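Local coordinates for protein 433aa long hypothetical phosphoribosylglycinamide formyl transferase (Pyrococcus horikoshii, PDB 2DWC) that binds ADP and is probably a PurT-like member of the ATP-grasp superfamily, at residues H346-K351 and M406-I411; G240-S245 and T299-L304. All blocks are in the same frame, centred on the assembly; numbering follows the deposited sequence.

Interaction 1 (H346-K351 and M406-I411)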
loop_
_atom_site.group_PDB
_atom_site.type_symbol
_atom_site.label_atom_id
_atom_site.label_comp_id
_atom_site.label_asym_id
_atom_site.label_seq_id
_atom_site.Cartn_x
_atom_site.Cartn_y
_atom_site.Cartn_z
ATOM N N HIS B 346 -6.465 -8.706 13.519
ATOM C CA HIS B 346 -6.493 -8.811 14.962
ATOM C C HIS B 346 -5.556 -7.694 15.451
ATOM O O HIS B 346 -4.445 -7.529 14.926
ATOM C CB HIS B 346 -6.012 -10.178 15.455
ATOM C CG HIS B 346 -6.328 -10.407 16.901
ATOM N ND1 HIS B 346 -5.671 -9.743 17.919
ATOM C CD2 HIS B 346 -7.303 -11.145 17.496
ATOM C CE1 HIS B 346 -6.230 -10.057 19.078
ATOM N NE2 HIS B 346 -7.223 -10.900 18.849
ATOM N N VAL B 347 -6.016 -6.901 16.410
ATOM C CA VAL B 347 -5.184 -5.806 16.911
ATOM C C VAL B 347 -3.961 -6.258 17.682
ATOM O O VAL B 347 -3.890 -7.390 18.174
ATOM C CB VAL B 347 -6.023 -4.857 17.828
ATOM C CG1 VAL B 347 -7.255 -4.377 17.058
ATOM C CG2 VAL B 347 -6.444 -5.588 19.123
ATOM N N ILE B 348 -2.969 -5.361 17.724
ATOM C CA ILE B 348 -1.736 -5.557 18.491
ATOM C C ILE B 348 -1.795 -4.347 19.418
ATOM O O ILE B 348 -1.596 -3.195 18.991
ATOM C CB ILE B 348 -0.491 -5.505 17.588
ATOM C CG1 ILE B 348 -0.522 -6.703 16.594
ATOM C CG2 ILE B 348 0.752 -5.589 18.450
ATOM C CD1 ILE B 348 0.554 -6.605 15.495
ATOM N N LYS B 349 -2.125 -4.602 20.687
ATOM C CA LYS B 349 -2.297 -3.505 21.652
ATOM C C LYS B 349 -1.250 -3.497 22.733
ATOM O O LYS B 349 -0.800 -4.552 23.165
ATOM C CB LYS B 349 -3.671 -3.580 22.327
ATOM C CG LYS B 349 -4.844 -3.681 21.379
ATOM C CD LYS B 349 -6.122 -3.159 22.031
ATOM C CE LYS B 349 -6.278 -3.693 23.454
ATOM N NZ LYS B 349 -7.341 -2.935 24.181
ATOM N N ALA B 350 -0.879 -2.300 23.189
ATOM C CA ALA B 350 0.149 -2.204 24.220
ATOM C C ALA B 350 -0.450 -2.526 25.571
ATOM O O ALA B 350 -1.575 -2.111 25.868
ATOM C CB ALA B 350 0.748 -0.776 24.255
ATOM N N LYS B 351 0.329 -3.237 26.374
ATOM C CA LYS B 351 -0.074 -3.606 27.726
ATOM C C LYS B 351 0.765 -2.772 28.691
ATOM O O LYS B 351 0.645 -2.901 29.906
ATOM C CB LYS B 351 0.179 -5.087 27.971
ATOM C CG LYS B 351 -0.830 -6.001 27.333
ATOM C CD LYS B 351 -2.211 -5.756 27.919
ATOM C CE LYS B 351 -3.130 -6.955 27.668
ATOM N NZ LYS B 351 -4.462 -6.824 28.343
ATOM N N MET B 406 -3.703 -15.689 15.818
ATOM C CA MET B 406 -2.481 -16.373 16.169
ATOM C C MET B 406 -1.246 -15.503 15.916
ATOM O O MET B 406 -0.351 -15.455 16.746
ATOM C CB MET B 406 -2.386 -17.697 15.393
ATOM C CG MET B 406 -1.032 -18.355 15.489
ATOM S SD MET B 406 -0.970 -19.930 14.592
ATOM C CE MET B 406 -0.714 -19.401 12.822
ATOM N N VAL B 407 -1.196 -14.831 14.766
ATOM C CA VAL B 407 -0.064 -13.943 14.444
ATOM C C VAL B 407 0.032 -12.792 15.462
ATOM O O VAL B 407 1.118 -12.489 15.980
ATOM C CB VAL B 407 -0.203 -13.379 12.987
ATOM C CG1 VAL B 407 0.877 -12.277 12.720
ATOM C CG2 VAL B 407 -0.006 -14.525 11.981
ATOM N N ALA B 408 -1.089 -12.168 15.792
ATOM C CA ALA B 408 -1.031 -11.083 16.768
ATOM C C ALA B 408 -0.505 -11.577 18.106
ATOM O O ALA B 408 0.295 -10.900 18.757
ATOM C CB ALA B 408 -2.406 -10.449 16.958
ATOM N N HIS B 409 -0.982 -12.744 18.538
ATOM C CA HIS B 409 -0.546 -13.287 19.818
ATOM C C HIS B 409 0.917 -13.731 19.885
ATOM O O HIS B 409 1.425 -13.960 20.974
ATOM C CB HIS B 409 -1.492 -14.419 20.244
ATOM C CG HIS B 409 -2.850 -13.934 20.652
ATOM N ND1 HIS B 409 -3.919 -14.786 20.854
ATOM C CD2 HIS B 409 -3.314 -12.686 20.907
ATOM C CE1 HIS B 409 -4.979 -14.082 21.214
ATOM N NE2 HIS B 409 -4.641 -12.807 21.255
ATOM N N MET B 410 1.591 -13.853 18.735
ATOM C CA MET B 410 2.992 -14.207 18.699
ATOM C C MET B 410 3.896 -12.994 18.942
ATOM O O MET B 410 5.114 -13.133 19.135
ATOM C CB MET B 410 3.334 -14.798 17.333
ATOM C CG MET B 410 2.750 -16.196 17.121
ATOM S SD MET B 410 3.161 -16.773 15.450
ATOM C CE MET B 410 2.581 -18.452 15.445
ATOM N N ILE B 411 3.303 -11.805 18.926
ATOM C CA ILE B 411 4.108 -10.597 19.095
ATOM C C ILE B 411 4.122 -10.060 20.526
ATOM O O ILE B 411 3.071 -9.961 21.173
ATOM C CB ILE B 411 3.624 -9.527 18.088
ATOM C CG1 ILE B 411 3.950 -10.026 16.657
ATOM C CG2 ILE B 411 4.322 -8.163 18.371
ATOM C CD1 ILE B 411 3.194 -9.304 15.615
#
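The imidazole of His346 and the methyl of Ala408 meet at the middle of this contact, ND1 of the ring lying 3.5 Å from Ala408 CB. His346 CG stands anti to the backbone N (chi1 -167°), and from there the ring is turned so that ND1 reaches the carbonyl of the next residue. That bond, from His346 ND1 to Val347 O, is 3.0 Å long; the acceptor sits close to the ring plane, and the N-H arrives in the carbonyl plane on a lone pair. It fixes the rotation of the imidazole and implies that ND1 carries a proton. Val347 O also lies beside the methyl, 3.6 Å from Ala408 CB, so the small side chain of the helix is set against both partners of this bond.

Strand 343-349 and helix 397-409 belong to the PurT C-terminal region, where the helix packs on the sheet; Ala408 and Val407 also touch Ala390 of the adjoining strand 386-393. The short alanine lets the backbones come close, with 5.8 Å between the CA atoms of Ile348 and Ala408.

On one flank, His409 brings NE2 to 3.9 Å from CE1 of His346. The two rings meet obliquely, planes at 70°, with no hydrogen bond between them; a positive charge on both would probably be disfavoured. His346 meets a further imidazole, that of His243 on strand 241-247. Beyond the alanine, two isoleucines cross at about a right angle and touch through their delta methyls, Ile348 CD1 to Ile411 CD1 at 3.8 Å. The Ile348 chain, extended at chi2 (170°), carries CD1 forward to this meeting, and Ile411 also packs on Val373 of strand 371-375.

Interaction 2 (G240-S245 and T299-L304)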
loop_
_atom_site.group_PDB
_atom_site.type_symbol
_atom_site.label_atom_id
_atom_site.label_comp_id
_atom_site.label_asym_id
_atom_site.label_seq_id
_atom_site.Cartn_x
_atom_site.Cartn_y
_atom_site.Cartn_z
ATOM N N GLY B 240 -15.589 -1.394 24.446
ATOM C CA GLY B 240 -15.457 -0.223 23.601
ATOM C C GLY B 240 -14.364 -0.233 22.549
ATOM O O GLY B 240 -14.275 0.708 21.759
ATOM N N ASP B 241 -13.526 -1.266 22.521
ATOM C CA ASP B 241 -12.467 -1.324 21.520
ATOM C C ASP B 241 -12.559 -2.599 20.680
ATOM O O ASP B 241 -12.732 -3.719 21.201
ATOM C CB ASP B 241 -11.088 -1.211 22.186
ATOM C CG ASP B 241 -9.945 -1.065 21.168
ATOM O OD1 ASP B 241 -9.537 -2.088 20.553
ATOM O OD2 ASP B 241 -9.456 0.082 20.981
ATOM N N TYR B 242 -12.480 -2.434 19.365
ATOM C CA TYR B 242 -12.567 -3.598 18.511
ATOM C C TYR B 242 -11.249 -4.356 18.698
ATOM O O TYR B 242 -10.191 -3.777 19.013
ATOM C CB TYR B 242 -12.870 -3.181 17.052
ATOM C CG TYR B 242 -11.751 -3.404 16.061
ATOM C CD1 TYR B 242 -11.645 -4.601 15.339
ATOM C CD2 TYR B 242 -10.772 -2.435 15.878
ATOM C CE1 TYR B 242 -10.585 -4.811 14.461
ATOM C CE2 TYR B 242 -9.708 -2.647 15.017
ATOM C CZ TYR B 242 -9.621 -3.834 14.311
ATOM O OH TYR B 242 -8.552 -4.047 13.483
ATOM N N HIS B 243 -11.340 -5.667 18.577
ATOM C CA HIS B 243 -10.199 -6.535 18.783
ATOM C C HIS B 243 -9.880 -7.295 17.506
ATOM O O HIS B 243 -8.725 -7.589 17.236
ATOM C CB HIS B 243 -10.520 -7.540 19.909
ATOM C CG HIS B 243 -9.399 -7.721 20.889
ATOM N ND1 HIS B 243 -8.891 -8.960 21.227
ATOM C CD2 HIS B 243 -8.648 -6.812 21.562
ATOM C CE1 HIS B 243 -7.873 -8.807 22.059
ATOM N NE2 HIS B 243 -7.706 -7.513 22.277
ATOM N N ALA B 244 -10.916 -7.640 16.742
ATOM C CA ALA B 244 -10.749 -8.405 15.498
ATOM C C ALA B 244 -11.891 -8.087 14.545
ATOM O O ALA B 244 -12.988 -7.771 15.009
ATOM C CB ALA B 244 -10.768 -9.932 15.800
ATOM N N SER B 245 -11.646 -8.161 13.239
ATOM C CA SER B 245 -12.705 -7.940 12.247
ATOM C C SER B 245 -12.431 -8.849 11.075
ATOM O O SER B 245 -11.316 -9.389 10.930
ATOM C CB SER B 245 -12.754 -6.477 11.773
ATOM O OG SER B 245 -11.519 -6.149 11.130
ATOM N N THR B 299 -12.614 -1.223 12.073
ATOM C CA THR B 299 -12.952 -2.602 11.694
ATOM C C THR B 299 -12.700 -2.801 10.211
ATOM O O THR B 299 -12.400 -3.912 9.769
ATOM C CB THR B 299 -14.423 -2.894 12.007
ATOM O OG1 THR B 299 -15.244 -1.999 11.250
ATOM C CG2 THR B 299 -14.683 -2.689 13.536
ATOM N N GLY B 300 -12.782 -1.703 9.469
ATOM C CA GLY B 300 -12.549 -1.734 8.031
ATOM C C GLY B 300 -11.105 -1.957 7.626
ATOM O O GLY B 300 -10.835 -2.084 6.444
ATOM N N MET B 301 -10.171 -2.019 8.579
ATOM C CA MET B 301 -8.777 -2.284 8.191
ATOM C C MET B 301 -8.656 -3.639 7.521
ATOM O O MET B 301 -7.723 -3.879 6.784
ATOM C CB MET B 301 -7.810 -2.173 9.386
ATOM C CG MET B 301 -7.446 -0.691 9.689
ATOM S SD MET B 301 -6.147 -0.599 10.968
ATOM C CE MET B 301 -7.103 -0.710 12.473
ATOM N N VAL B 302 -9.614 -4.529 7.754
ATOM C CA VAL B 302 -9.552 -5.823 7.050
ATOM C C VAL B 302 -9.489 -5.639 5.516
ATOM O O VAL B 302 -8.866 -6.445 4.801
ATOM C CB VAL B 302 -10.760 -6.699 7.434
ATOM C CG1 VAL B 302 -12.073 -6.062 6.980
ATOM C CG2 VAL B 302 -10.594 -8.101 6.785
ATOM N N THR B 303 -10.074 -4.547 5.004
ATOM C CA THR B 303 -10.068 -4.314 3.562
ATOM C C THR B 303 -8.679 -4.034 2.963
ATOM O O THR B 303 -8.507 -4.042 1.744
ATOM C CB THR B 303 -11.058 -3.215 3.139
ATOM O OG1 THR B 303 -10.661 -1.963 3.711
ATOM C CG2 THR B 303 -12.492 -3.596 3.602
ATOM N N LEU B 304 -7.682 -3.839 3.838
ATOM C CA LEU B 304 -6.295 -3.705 3.383
ATOM C C LEU B 304 -5.913 -5.060 2.762
ATOM O O LEU B 304 -4.998 -5.147 1.942
ATOM C CB LEU B 304 -5.394 -3.459 4.595
ATOM C CG LEU B 304 -5.611 -2.062 5.175
ATOM C CD1 LEU B 304 -4.765 -1.918 6.472
ATOM C CD2 LEU B 304 -5.168 -0.992 4.140
#
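Tyr242 lays one face of its ring against Thr299, whose CA stands over the ring centre, 4.3 Å from the centroid and 10° off the normal, in a CH-pi contact. Thr299 CG2 reaches the base of the aromatic side chain, 3.9 Å from Tyr242 CG. At the far end of the ring Met301, bent at chi3 (-84°), sets its methyl at the edge, CE lying 3.8 Å from Tyr242 OH.

The polar link is made by Ser245, whose OG lies between its backbone N and carbonyl carbon and donates to Thr299 O at 2.8 Å, in the carbonyl plane on a lone pair. The same OG packs on Val302, 3.8 Å from its CB. Both Ser245 OG and Tyr242 OH are also hydrogen-bonded to Thr345 OG1, while Thr299 OG1 pairs with Thr212 OG1.

Within the ATP-grasp region, the contact thus sets strand 241-247 against the 3-10 turn that leads into helix 303-306, with strand 343-349 alongside and Ile389 of strand 386-393 touching both Tyr242 and Met301.

Interaction 2 closes before interaction 1 opens, so the two follow each other along the chain, one in the ATP-grasp region and the other in the PurT C-terminal region. Their centres are 13 Å apart, and they meet directly because strands 241-247 and 343-349 are antiparallel neighbours in one mixed sheet. A probable hydrogen bond joins Val347 N to His243 O at 2.9 Å, and Val347 CG1 packs 3.6 Å from Tyr242 O. The same sheet thus contains strands from both regions. Interaction 2 is nearer the bound ADP, about 8 Å from the Tyr242 side chain, against about 14 Å from that of Val347.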